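Local coordinates for DNA polymerase III, beta subunit (Thermotoga maritima, PDB 1VPK), which probably tethers DNA polymerase to its template and confers processivity, as a head-to-tail homodimer that forms a ring around DNA, at residues D24-A29 with A43-E48; Q88-V93 with T115-T120; V153-A158 with Y368-M373; R179-D184 with P253-V258; V292-E295 with V300-L303. One frame throughout, in Å; residues are numbered along the deposited sequence. Where two conformers were deposited one is given.

From the N terminus, interaction 1 closes a short loop by laying helix 19-29 against strand 44-50. Interaction 2 follows in series, setting helix 87-91 against strand 115-120, outermost in its sheet within this chain; the two touch where Ile26 packs on Val91 and Gln88. Interaction 3 closes a much longer loop, joining the turn after helix 143-153 to strand 368-372 near the C terminus. Interactions 4 and 5 are nested inside that loop, in turn, and no two loops cross. Interaction 4, about 8 Å from interaction 3 between centres, reaches the same sheet and fastens the central-to-C-terminal connection; interaction 5 is a hairpin within the C-terminal domain, about 50 Å from interaction 1 between centres.

Interaction 1 (D24-A29 with A43-E48); sequences DKITIA and AGFLFE
Ile26 projects from helix 19-29 between Phe45 and Phe47 of strand 44-50, a helix-on-sheet packing of the DNA-clamp fold, in which helices line the inside of the ring and sheets form its outer wall. The short helix and strand segments pass 10.4 Å apart at an angle of 132°, a spacing bridged by large apolar side chains. The main bump is the CD1 methyl at the tip of Ile26, with the CG2 branch a second. CD1 sits over the centre of the Phe45 ring, 4.2 Å from the centroid and almost on the ring normal, in a CH-pi contact. The same methyl meets Phe47 obliquely, 3.8 Å from CZ of that ring, so one carbon fills the notch between two aromatic neighbours. The chi1 torsion of Ile26 (-70°) decides where the two branches point: CG1 stands beside the backbone N and carries CD1 out between the rings, while CG2, opposite that N, comes to 3.9 Å from Phe45 CZ. Isoleucine suits the place because both branches find an aromatic partner.

Phe45 and Phe47 alternate with Leu46, which faces the other way along the strand, and both also pack on Ile56 of strand 53-59; Phe47 further meets Phe54 edge-to-face. Helix 87-91 adds Ile87, which touches both Ile26 and Phe45. On the helix, one turn along from Ile26, a small residue fits where the phenyl edge comes up to the backbone, near Ile26 O: the Ala29 methyl lies near the plane of the Phe45 ring, with CB 3.8 Å from CE1.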
# COMPACT_ATOMS: atom_id res chain seq x y z
N ASP A 24 13.03 -2.21 20.18
CA ASP A 24 13.91 -1.12 19.71
C ASP A 24 15.28 -1.65 19.23
O ASP A 24 15.74 -1.30 18.14
CB ASP A 24 14.08 -0.09 20.84
CG ASP A 24 12.78 0.66 21.15
OD1 ASP A 24 11.70 0.28 20.62
OD2 ASP A 24 12.84 1.65 21.92
N LYS A 25 15.92 -2.51 20.01
CA LYS A 25 17.25 -3.03 19.60
C LYS A 25 17.23 -4.01 18.42
O LYS A 25 18.14 -3.99 17.56
CB LYS A 25 17.98 -3.64 20.82
CG LYS A 25 18.22 -2.59 21.92
CD LYS A 25 19.36 -1.61 21.48
CE LYS A 25 19.46 -0.32 22.28
NZ LYS A 25 19.59 -0.37 23.73
N ILE A 26 16.20 -4.85 18.35
CA ILE A 26 15.99 -5.71 17.18
C ILE A 26 15.78 -4.86 15.93
O ILE A 26 16.38 -5.11 14.90
CB ILE A 26 14.81 -6.69 17.42
CG1 ILE A 26 15.22 -7.74 18.47
CG2 ILE A 26 14.28 -7.29 16.12
CD1 ILE A 26 16.18 -8.71 18.01
N THR A 27 14.88 -3.87 16.03
CA THR A 27 14.56 -2.99 14.92
C THR A 27 15.78 -2.26 14.43
O THR A 27 16.03 -2.16 13.22
CB THR A 27 13.47 -1.96 15.36
OG1 THR A 27 12.30 -2.68 15.72
CG2 THR A 27 13.10 -1.02 14.27
N ILE A 28 16.57 -1.75 15.37
CA ILE A 28 17.76 -1.01 15.02
C ILE A 28 18.78 -1.82 14.25
O ILE A 28 19.40 -1.31 13.30
CB ILE A 28 18.43 -0.41 16.27
CG1 ILE A 28 17.58 0.74 16.71
CG2 ILE A 28 19.89 0.07 15.96
CD1 ILE A 28 17.88 1.27 18.10
N ALA A 29 19.00 -3.05 14.69
CA ALA A 29 19.91 -3.99 14.02
C ALA A 29 19.44 -4.57 12.71
O ALA A 29 20.26 -5.03 11.91
CB ALA A 29 20.27 -5.12 14.99
N ALA A 43 21.46 -13.94 7.74
CA ALA A 43 20.10 -13.44 7.68
C ALA A 43 19.46 -13.55 9.06
O ALA A 43 18.24 -13.25 9.23
CB ALA A 43 19.31 -14.20 6.58
N GLY A 44 20.26 -13.98 10.06
CA GLY A 44 19.83 -14.02 11.45
C GLY A 44 20.56 -13.03 12.36
O GLY A 44 21.64 -12.51 12.00
N PHE A 45 19.94 -12.77 13.54
CA PHE A 45 20.56 -11.99 14.60
C PHE A 45 21.42 -12.87 15.46
O PHE A 45 20.98 -13.96 15.90
CB PHE A 45 19.50 -11.36 15.54
CG PHE A 45 18.61 -10.40 14.87
CD1 PHE A 45 19.04 -9.11 14.62
CD2 PHE A 45 17.33 -10.76 14.52
CE1 PHE A 45 18.21 -8.19 14.00
CE2 PHE A 45 16.48 -9.85 13.88
CZ PHE A 45 16.94 -8.57 13.59
N LEU A 46 22.61 -12.40 15.78
CA LEU A 46 23.37 -12.98 16.88
C LEU A 46 22.81 -12.47 18.21
O LEU A 46 22.74 -11.28 18.43
CB LEU A 46 24.85 -12.59 16.78
CG LEU A 46 25.75 -13.14 17.90
CD1 LEU A 46 26.02 -14.57 17.72
CD2 LEU A 46 27.05 -12.41 17.93
N PHE A 47 22.43 -13.40 19.11
CA PHE A 47 22.13 -13.08 20.50
C PHE A 47 23.31 -13.62 21.29
O PHE A 47 23.65 -14.81 21.20
CB PHE A 47 20.85 -13.77 21.01
CG PHE A 47 19.55 -13.09 20.60
CD1 PHE A 47 19.43 -12.41 19.42
CD2 PHE A 47 18.46 -13.20 21.42
CE1 PHE A 47 18.25 -11.82 19.04
CE2 PHE A 47 17.21 -12.58 21.05
CZ PHE A 47 17.11 -11.90 19.89
N GLU A 48 23.94 -12.75 22.08
CA GLU A 48 25.03 -13.15 22.92
C GLU A 48 24.85 -12.64 24.35
O GLU A 48 24.66 -11.45 24.55
CB GLU A 48 26.33 -12.61 22.36
CG GLU A 48 27.52 -13.17 23.05
CD GLU A 48 28.83 -12.86 22.37
OE1 GLU A 48 28.87 -12.02 21.42
OE2 GLU A 48 29.83 -13.48 22.83

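Interaction 2 (Q88-V93 with T115-T120); sequences QKMVKV and TVFRIT
The methylene CG of Met90, rather than its sulfur, presses on the face of Phe117. This carbon lies 3.6 Å from the ring centroid, 14° off the normal, and is 3.5 Å from Phe117 CD2, a close CH-pi contact. The sulfur makes a second, oblique Met-aromatic contact: SD is 4.3 Å from the same centroid, toward the CB end of the ring. Met90 can do both because CG stands opposite the backbone N (chi1 171°) and reaches straight for the strand, after which the chain slides past the phenylalanine in the opposite sense. A flexible, unbranched thioether suits such a fit. Val93, three residues further along, adds a looser touch, its CG2 4.3 Å from Phe117 CZ. Replacing Phe117 by an alanine is likely to strip Met90 of its aromatic partner and open a gap between helix and strand. Met90 also packs on Ile110 of strand 107-112, to which Phe117 is joined by backbone hydrogen bonds. Strand 115-120 ends the sheet within this chain, but it pairs antiparallel with a strand of the second subunit, whose Arg280 packs on both Val93 and Phe117; the contact thus backs the dimer interface of the ring.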
# COMPACT_ATOMS: atom_id res chain seq x y z
N GLN A 88 11.94 -10.41 14.09
CA GLN A 88 11.43 -9.09 13.83
C GLN A 88 9.91 -9.04 13.93
O GLN A 88 9.37 -8.17 14.60
CB GLN A 88 11.82 -8.64 12.42
CG GLN A 88 13.18 -8.04 12.34
CD GLN A 88 13.46 -7.59 10.94
OE1 GLN A 88 13.10 -6.49 10.56
NE2 GLN A 88 14.05 -8.47 10.12
N LYS A 89 9.22 -9.94 13.23
CA LYS A 89 7.74 -10.02 13.31
C LYS A 89 7.24 -10.29 14.73
O LYS A 89 6.27 -9.69 15.18
CB LYS A 89 7.20 -11.07 12.34
CG LYS A 89 7.46 -10.68 10.88
CD LYS A 89 6.75 -11.60 9.90
CE LYS A 89 7.05 -11.21 8.45
NZ LYS A 89 5.99 -11.75 7.53
N MET A 90 7.96 -11.16 15.43
CA MET A 90 7.58 -11.58 16.73
C MET A 90 7.60 -10.45 17.74
O MET A 90 6.62 -10.27 18.53
CB MET A 90 8.54 -12.63 17.22
CG MET A 90 8.31 -12.95 18.61
SD MET A 90 9.65 -13.73 19.41
CE MET A 90 10.71 -12.33 19.65
N VAL A 91 8.71 -9.69 17.75
CA VAL A 91 8.88 -8.67 18.79
C VAL A 91 7.87 -7.57 18.68
O VAL A 91 7.53 -6.96 19.71
CB VAL A 91 10.31 -8.02 18.90
CG1 VAL A 91 11.30 -9.10 19.10
CG2 VAL A 91 10.63 -7.15 17.69
N LYS A 92 7.43 -7.29 17.45
CA LYS A 92 6.42 -6.25 17.20
C LYS A 92 5.03 -6.60 17.72
O LYS A 92 4.18 -5.73 17.82
CB LYS A 92 6.39 -5.83 15.71
CG LYS A 92 7.75 -5.18 15.29
CD LYS A 92 7.83 -4.76 13.80
CE LYS A 92 9.28 -4.92 13.29
NZ LYS A 92 9.64 -4.08 12.07
N VAL A 93 4.80 -7.87 18.07
CA VAL A 93 3.49 -8.28 18.60
C VAL A 93 3.49 -8.83 20.04
O VAL A 93 2.44 -9.22 20.54
CB VAL A 93 2.79 -9.31 17.64
CG1 VAL A 93 2.58 -8.70 16.24
CG2 VAL A 93 3.59 -10.59 17.54
N THR A 115 1.64 -14.82 25.81
CA THR A 115 2.25 -15.45 24.63
C THR A 115 3.57 -16.13 24.97
O THR A 115 4.37 -15.59 25.74
CB THR A 115 2.51 -14.38 23.57
OG1 THR A 115 1.39 -13.49 23.53
CG2 THR A 115 2.73 -14.99 22.20
N VAL A 116 3.83 -17.27 24.34
CA VAL A 116 5.14 -17.90 24.38
C VAL A 116 5.47 -18.37 22.93
O VAL A 116 4.69 -19.08 22.29
CB VAL A 116 5.20 -19.08 25.40
CG1 VAL A 116 6.62 -19.68 25.46
CG2 VAL A 116 4.79 -18.63 26.76
N PHE A 117 6.57 -17.83 22.44
CA PHE A 117 7.21 -18.22 21.20
C PHE A 117 8.40 -19.14 21.56
O PHE A 117 9.10 -18.88 22.53
CB PHE A 117 7.72 -17.01 20.44
CG PHE A 117 6.64 -16.20 19.72
CD1 PHE A 117 6.28 -16.50 18.42
CD2 PHE A 117 6.06 -15.08 20.34
CE1 PHE A 117 5.33 -15.74 17.74
CE2 PHE A 117 5.11 -14.31 19.65
CZ PHE A 117 4.76 -14.63 18.36
N ARG A 118 8.58 -20.21 20.78
CA ARG A 118 9.73 -21.09 20.89
C ARG A 118 10.38 -21.11 19.51
O ARG A 118 9.77 -21.54 18.55
CB ARG A 118 9.31 -22.47 21.31
CG ARG A 118 8.88 -22.53 22.72
CD ARG A 118 8.44 -23.96 23.05
NE ARG A 118 7.46 -24.09 24.12
CZ ARG A 118 6.24 -23.56 24.13
NH1 ARG A 118 5.79 -22.73 23.16
NH2 ARG A 118 5.44 -23.83 25.15
N ILE A 119 11.56 -20.50 19.39
CA ILE A 119 12.18 -20.29 18.08
C ILE A 119 13.46 -21.12 18.02
O ILE A 119 14.31 -21.01 18.87
CB ILE A 119 12.49 -18.77 17.87
CG1 ILE A 119 11.24 -17.91 18.11
CG2 ILE A 119 13.03 -18.51 16.51
CD1 ILE A 119 10.10 -18.17 17.13
N THR A 120 13.57 -21.99 17.02
CA THR A 120 14.76 -22.81 16.83
C THR A 120 16.04 -21.91 16.57
O THR A 120 16.04 -20.88 15.86
CB THR A 120 14.39 -23.90 15.76
OG1 THR A 120 13.36 -23.39 14.88
CG2 THR A 120 13.75 -25.08 16.44

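Interaction 3 (V153-A158 with Y368-M373); sequences VIFAAA and YLYIVM
Phe155 and Tyr370 meet ring against ring, joining the turn that follows helix 143-153 to strand 368-372, and so the central part of the clamp to its C-terminal domain. Tyr370 is the side chain to follow. Its CB leaves the strand and places CG beside the backbone N, opposite the carbonyl carbon (chi1 -58°), which directs the ring toward the turn. Along one side of the ring, CD1 comes to 3.9 Å from Phe155 CZ. The next carbon, CE1, makes the closest approach, 3.7 Å to Phe155 CE1, and it is equally near Phe155 CZ. Beyond it, the hydroxyl OH turns from this apolar touch to a hydrogen bond with the backbone O of Lys152, near the end of helix 143-153. A tyrosine therefore serves twice: its ring packs, and its polar tip is satisfied by a main-chain carbonyl.

The two rings are neither stacked nor edge-to-face. Their planes are inclined at 35° with centroids 5.9 Å apart, and Tyr370 CE1 approaches Phe155 at its edge, near its plane. Phe155 reaches this position with CG wedged between its own N and carbonyl carbon (chi1 78°), and the Ala156 methyl lies above one of its faces, toward the rim.

Around the pair, His341 of helix 332-341 stacks on Phe155 and also packs on Tyr370, as does Val338 of that helix. Strand 187-194 lies alongside strand 368-372, offering Ala189 to Tyr370, so the contact lies where the end of helix 143-153 and helix 332-341 come together beside the sheet these strands share.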
# COMPACT_ATOMS: atom_id res chain seq x y z
N VAL A 153 18.68 13.35 0.50
CA VAL A 153 19.50 12.89 -0.63
C VAL A 153 19.35 11.44 -1.05
O VAL A 153 19.57 11.15 -2.21
CB VAL A 153 21.04 13.14 -0.40
CG1 VAL A 153 21.31 14.64 -0.00
CG2 VAL A 153 21.60 12.18 0.60
N ILE A 154 19.02 10.53 -0.11
CA ILE A 154 19.19 9.10 -0.34
C ILE A 154 18.36 8.55 -1.50
O ILE A 154 18.77 7.63 -2.17
CB ILE A 154 18.95 8.25 0.96
CG1 ILE A 154 19.56 6.85 0.80
CG2 ILE A 154 17.45 8.25 1.36
CD1 ILE A 154 19.70 6.13 2.12
N PHE A 155 17.21 9.16 -1.76
CA PHE A 155 16.37 8.78 -2.91
C PHE A 155 17.02 8.88 -4.29
O PHE A 155 16.53 8.27 -5.24
CB PHE A 155 15.09 9.60 -2.95
CG PHE A 155 15.28 11.00 -3.50
CD1 PHE A 155 15.63 12.06 -2.64
CD2 PHE A 155 15.04 11.28 -4.83
CE1 PHE A 155 15.77 13.32 -3.13
CE2 PHE A 155 15.19 12.56 -5.33
CZ PHE A 155 15.56 13.57 -4.47
N ALA A 156 18.07 9.69 -4.43
CA ALA A 156 18.67 9.92 -5.73
C ALA A 156 19.80 8.89 -6.02
O ALA A 156 20.28 8.82 -7.16
CB ALA A 156 19.18 11.34 -5.81
N ALA A 157 20.18 8.07 -5.03
CA ALA A 157 21.19 7.03 -5.24
C ALA A 157 20.72 5.99 -6.23
O ALA A 157 19.56 5.61 -6.23
CB ALA A 157 21.53 6.35 -3.95
N ALA A 158 21.65 5.52 -7.07
CA ALA A 158 21.41 4.36 -7.93
C ALA A 158 20.98 3.15 -7.09
O ALA A 158 21.57 2.85 -6.05
CB ALA A 158 22.66 4.00 -8.74
N TYR A 368 20.71 22.96 0.19
CA TYR A 368 20.01 21.86 -0.48
C TYR A 368 19.81 22.13 -1.96
O TYR A 368 19.29 23.19 -2.33
CB TYR A 368 18.66 21.60 0.22
CG TYR A 368 18.88 21.11 1.63
CD1 TYR A 368 19.02 22.02 2.68
CD2 TYR A 368 19.04 19.76 1.90
CE1 TYR A 368 19.27 21.58 3.97
CE2 TYR A 368 19.29 19.32 3.19
CZ TYR A 368 19.40 20.23 4.21
OH TYR A 368 19.64 19.78 5.47
N LEU A 369 20.22 21.18 -2.81
CA LEU A 369 20.00 21.36 -4.24
C LEU A 369 19.94 20.03 -4.99
O LEU A 369 20.51 19.00 -4.56
CB LEU A 369 21.05 22.26 -4.87
CG LEU A 369 22.45 21.77 -5.18
CD1 LEU A 369 22.53 20.94 -6.45
CD2 LEU A 369 23.33 22.95 -5.33
N TYR A 370 19.22 20.08 -6.09
CA TYR A 370 18.92 18.91 -6.91
C TYR A 370 19.24 19.20 -8.33
O TYR A 370 18.99 20.27 -8.77
CB TYR A 370 17.43 18.51 -6.76
CG TYR A 370 17.14 18.23 -5.32
CD1 TYR A 370 17.38 16.98 -4.78
CD2 TYR A 370 16.68 19.25 -4.47
CE1 TYR A 370 17.15 16.74 -3.39
CE2 TYR A 370 16.44 19.00 -3.10
CZ TYR A 370 16.69 17.76 -2.58
OH TYR A 370 16.46 17.49 -1.27
N ILE A 371 19.77 18.21 -9.05
CA ILE A 371 20.08 18.32 -10.48
C ILE A 371 19.30 17.20 -11.19
O ILE A 371 19.23 16.05 -10.67
CB ILE A 371 21.61 18.12 -10.76
CG1 ILE A 371 22.47 19.13 -9.97
CG2 ILE A 371 21.90 18.16 -12.27
CD1 ILE A 371 22.38 20.51 -10.47
N VAL A 372 18.62 17.55 -12.29
CA VAL A 372 17.98 16.58 -13.18
C VAL A 372 18.50 16.83 -14.60
O VAL A 372 18.55 17.96 -15.07
CB VAL A 372 16.43 16.68 -13.14
CG1 VAL A 372 15.79 15.50 -13.87
CG2 VAL A 372 15.90 16.65 -11.70
N MET A 373 18.93 15.77 -15.28
CA MET A 373 19.43 15.85 -16.63
C MET A 373 18.21 15.80 -17.54
O MET A 373 17.25 15.11 -17.23
CB MET A 373 20.32 14.63 -16.92
CG MET A 373 21.51 14.47 -15.95
SD MET A 373 22.70 15.84 -15.94
CE MET A 373 22.96 15.99 -17.72

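Interaction 4 (R179-D184 with P253-V258); sequences RLVASD and PDYKRV
Tyr255 turns one face of its ring to Val181, whose CG1 lies over the centre, 4.0 Å from the centroid, in a CH-pi contact. On the opposite face is CG of the adjacent Lys256, 3.7 Å above the plane and toward the rim. At the edge, near the ring plane, comes Arg179: its NH1 donates a hydrogen bond of 2.9 Å to Tyr255 OH, bent to 156°. The hydroxyl lies near the guanidinium plane, while the two flat groups are turned 66° from each other. The other methyl of Val181, CG2, is 3.8 Å from Tyr255 CZ, so the forked valine follows the ring from centre to tip. With CG held between its backbone N and carbonyl carbon (chi1 65°), Tyr255 reaches from the chain connecting the central and C-terminal domains onto strand 177-183. Glu172 of strand 168-174 also hydrogen-bonds the hydroxyl, and Glu192 forms a salt bridge with Arg179 NE. With a leucine in place of Tyr255, Arg179 and Glu172 would probably be left without their shared partner and Val181 without a ring to pack on. The phenol itself is gripped between a cationic donor and a carboxylate, which probably fixes its orientation and polarises its O-H bond.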
# COMPACT_ATOMS: atom_id res chain seq x y z
N ARG A 179 28.74 17.64 3.84
CA ARG A 179 27.94 17.56 2.64
C ARG A 179 27.74 16.11 2.32
O ARG A 179 28.67 15.32 2.37
CB ARG A 179 28.66 18.23 1.48
CG ARG A 179 27.96 18.12 0.12
CD ARG A 179 28.79 18.76 -1.03
NE ARG A 179 28.92 20.21 -0.95
CZ ARG A 179 29.44 20.97 -1.93
NH1 ARG A 179 29.84 20.41 -3.06
NH2 ARG A 179 29.52 22.26 -1.80
N LEU A 180 26.50 15.78 1.96
CA LEU A 180 26.13 14.51 1.46
C LEU A 180 25.67 14.63 0.03
O LEU A 180 24.96 15.58 -0.31
CB LEU A 180 24.98 13.95 2.29
CG LEU A 180 25.21 13.68 3.76
CD1 LEU A 180 23.94 13.00 4.35
CD2 LEU A 180 26.47 12.81 3.96
N VAL A 181 26.05 13.67 -0.81
CA VAL A 181 25.70 13.68 -2.22
C VAL A 181 25.27 12.30 -2.67
O VAL A 181 25.88 11.32 -2.29
CB VAL A 181 26.88 14.12 -3.12
CG1 VAL A 181 26.38 14.48 -4.55
CG2 VAL A 181 27.55 15.33 -2.55
N ALA A 182 24.24 12.23 -3.48
CA ALA A 182 23.83 10.98 -4.07
C ALA A 182 23.37 11.23 -5.48
O ALA A 182 22.79 12.30 -5.76
CB ALA A 182 22.68 10.32 -3.24
N SER A 183 23.61 10.26 -6.35
CA SER A 183 23.24 10.38 -7.76
C SER A 183 23.07 9.00 -8.37
O SER A 183 23.65 8.03 -7.88
CB SER A 183 24.34 11.11 -8.53
OG SER A 183 24.02 11.13 -9.91
N ASP A 184 22.30 8.94 -9.46
CA ASP A 184 22.12 7.73 -10.21
C ASP A 184 22.49 7.91 -11.67
O ASP A 184 22.13 7.08 -12.52
CB ASP A 184 20.69 7.22 -10.06
CG ASP A 184 19.64 8.12 -10.72
OD1 ASP A 184 19.96 9.19 -11.33
OD2 ASP A 184 18.47 7.74 -10.59
N PRO A 253 31.84 9.82 -8.77
CA PRO A 253 32.06 10.76 -9.90
C PRO A 253 32.31 12.18 -9.46
O PRO A 253 31.87 12.60 -8.39
CB PRO A 253 30.74 10.76 -10.64
CG PRO A 253 30.05 9.57 -10.24
CD PRO A 253 30.57 9.10 -8.92
N ASP A 254 32.99 12.93 -10.33
CA ASP A 254 33.22 14.36 -10.12
C ASP A 254 31.93 15.12 -10.43
O ASP A 254 31.78 15.72 -11.48
CB ASP A 254 34.39 14.84 -10.99
CG ASP A 254 34.87 16.22 -10.60
OD1 ASP A 254 34.28 16.82 -9.67
OD2 ASP A 254 35.81 16.71 -11.23
N TYR A 255 31.01 15.06 -9.48
CA TYR A 255 29.63 15.48 -9.67
C TYR A 255 29.53 16.99 -9.92
O TYR A 255 28.60 17.46 -10.58
CB TYR A 255 28.79 15.05 -8.46
CG TYR A 255 29.19 15.73 -7.18
CD1 TYR A 255 28.64 16.95 -6.81
CD2 TYR A 255 30.15 15.17 -6.34
CE1 TYR A 255 29.04 17.61 -5.66
CE2 TYR A 255 30.56 15.83 -5.20
CZ TYR A 255 29.98 17.03 -4.86
OH TYR A 255 30.35 17.67 -3.73
N LYS A 256 30.49 17.75 -9.42
CA LYS A 256 30.49 19.20 -9.57
C LYS A 256 30.41 19.64 -11.05
O LYS A 256 29.85 20.68 -11.36
CB LYS A 256 31.72 19.79 -8.86
CG LYS A 256 31.67 19.61 -7.31
CD LYS A 256 33.06 19.37 -6.64
CE LYS A 256 32.92 19.26 -5.12
NZ LYS A 256 34.04 18.53 -4.48
N ARG A 257 30.89 18.80 -11.96
CA ARG A 257 30.77 19.12 -13.39
C ARG A 257 29.35 19.11 -13.95
O ARG A 257 29.11 19.63 -15.02
CB ARG A 257 31.62 18.15 -14.21
CG ARG A 257 33.11 18.18 -13.91
CD ARG A 257 33.65 16.81 -14.15
NE ARG A 257 35.10 16.71 -14.22
CZ ARG A 257 35.80 16.94 -15.33
NH1 ARG A 257 35.21 17.31 -16.48
NH2 ARG A 257 37.13 16.82 -15.28
N VAL A 258 28.38 18.53 -13.25
CA VAL A 258 27.00 18.64 -13.70
C VAL A 258 26.21 19.73 -12.98
O VAL A 258 25.01 19.93 -13.25
CB VAL A 258 26.26 17.29 -13.59
CG1 VAL A 258 27.14 16.19 -14.18
CG2 VAL A 258 25.85 16.93 -12.11

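Interaction 5 (V292-E295 with V300-L303); sequences VKFE and VMRL
Phe294 and Leu303 lie side by side on one face of the hairpin formed by strands 292-296 and 300-307, as an antiparallel non-hydrogen-bonded pair. The leucine CD2 methyl packs closely on the ring, 3.4 Å from Phe294 CD2, meeting it obliquely. Met301 completes the apolar centre: its SD lies in the ring plane, at the edge, 4.7 Å from the centroid, a Met-aromatic contact that suits a polarisable sulfur. Nearer the backbone of the same leucine, the Val292 methyl CG2 is 3.6 Å from Leu303 CB. Helix 271-285 packs on this side of the sheet, with Val281 touching both Val292 and Leu303.

Next, the backbones of Glu295 and Arg302 form a hydrogen-bonded pair, N of each bonding to O of the other at 2.9 Å.

On the opposite face from Phe294, the side chains of the same two residues meet again. With CG beside its backbone N (chi1 -62°) and the chain extended beyond, Glu295 brings OE1 to 3.0 Å from Arg302 NH1 in a salt bridge, accepting through the syn lone pair, with OE1 tilted somewhat out of the guanidinium plane. Its second oxygen, OE2, takes a weak bond from Lys293 NZ, completing a salt-bridge network of three residues. One carboxylate therefore serves two cations, which would probably stabilise its charged form and offset the like charges of lysine and arginine along the polar face.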
# COMPACT_ATOMS: atom_id res chain seq x y z
N VAL A 292 7.99 14.82 -20.24
CA VAL A 292 7.27 16.07 -20.24
C VAL A 292 8.19 17.11 -20.87
O VAL A 292 9.35 17.19 -20.53
CB VAL A 292 6.81 16.50 -18.83
CG1 VAL A 292 7.99 16.58 -17.81
CG2 VAL A 292 6.08 17.89 -18.85
N LYS A 293 7.65 17.84 -21.84
CA LYS A 293 8.28 19.02 -22.44
C LYS A 293 7.76 20.27 -21.74
O LYS A 293 6.54 20.49 -21.62
CB LYS A 293 7.92 19.07 -23.92
CG LYS A 293 8.57 20.22 -24.67
CD LYS A 293 8.28 20.15 -26.16
CE LYS A 293 6.80 20.35 -26.42
NZ LYS A 293 6.55 20.65 -27.87
N PHE A 294 8.72 21.06 -21.23
CA PHE A 294 8.46 22.36 -20.66
C PHE A 294 8.70 23.38 -21.75
O PHE A 294 9.77 23.38 -22.36
CB PHE A 294 9.40 22.66 -19.50
CG PHE A 294 9.13 21.83 -18.28
CD1 PHE A 294 9.44 20.51 -18.24
CD2 PHE A 294 8.57 22.38 -17.16
CE1 PHE A 294 9.17 19.76 -17.13
CE2 PHE A 294 8.33 21.62 -16.05
CZ PHE A 294 8.64 20.34 -16.04
N GLU A 295 7.68 24.21 -22.00
CA GLU A 295 7.74 25.37 -22.86
C GLU A 295 7.63 26.57 -21.92
O GLU A 295 6.54 26.94 -21.43
CB GLU A 295 6.60 25.35 -23.88
CG GLU A 295 6.66 24.16 -24.79
CD GLU A 295 5.40 23.96 -25.59
OE1 GLU A 295 4.42 24.68 -25.40
OE2 GLU A 295 5.39 23.07 -26.44
N VAL A 300 4.34 32.15 -18.02
CA VAL A 300 3.77 30.82 -17.87
C VAL A 300 4.75 29.81 -18.41
O VAL A 300 5.67 30.13 -19.19
CB VAL A 300 2.39 30.64 -18.63
CG1 VAL A 300 1.34 31.56 -18.08
CG2 VAL A 300 2.51 30.90 -20.11
N MET A 301 4.51 28.58 -18.01
CA MET A 301 5.23 27.46 -18.49
C MET A 301 4.16 26.46 -18.88
O MET A 301 3.25 26.23 -18.10
CB MET A 301 6.07 26.97 -17.31
CG MET A 301 6.95 25.89 -17.56
SD MET A 301 8.09 25.64 -16.18
CE MET A 301 7.09 25.22 -14.78
N ARG A 302 4.22 25.92 -20.10
CA ARG A 302 3.32 24.84 -20.51
C ARG A 302 4.04 23.51 -20.38
O ARG A 302 5.20 23.38 -20.79
CB ARG A 302 2.87 25.01 -21.96
CG ARG A 302 2.17 26.37 -22.29
CD ARG A 302 2.05 26.56 -23.80
NE ARG A 302 0.76 26.12 -24.33
CZ ARG A 302 0.56 25.48 -25.50
NH1 ARG A 302 1.57 25.12 -26.29
NH2 ARG A 302 -0.68 25.14 -25.87
N LEU A 303 3.36 22.52 -19.80
CA LEU A 303 3.89 21.18 -19.69
C LEU A 303 3.15 20.31 -20.70
O LEU A 303 1.92 20.30 -20.71
CB LEU A 303 3.73 20.57 -18.28
CG LEU A 303 4.24 21.20 -16.98
CD1 LEU A 303 4.76 20.20 -15.99
CD2 LEU A 303 5.22 22.28 -17.20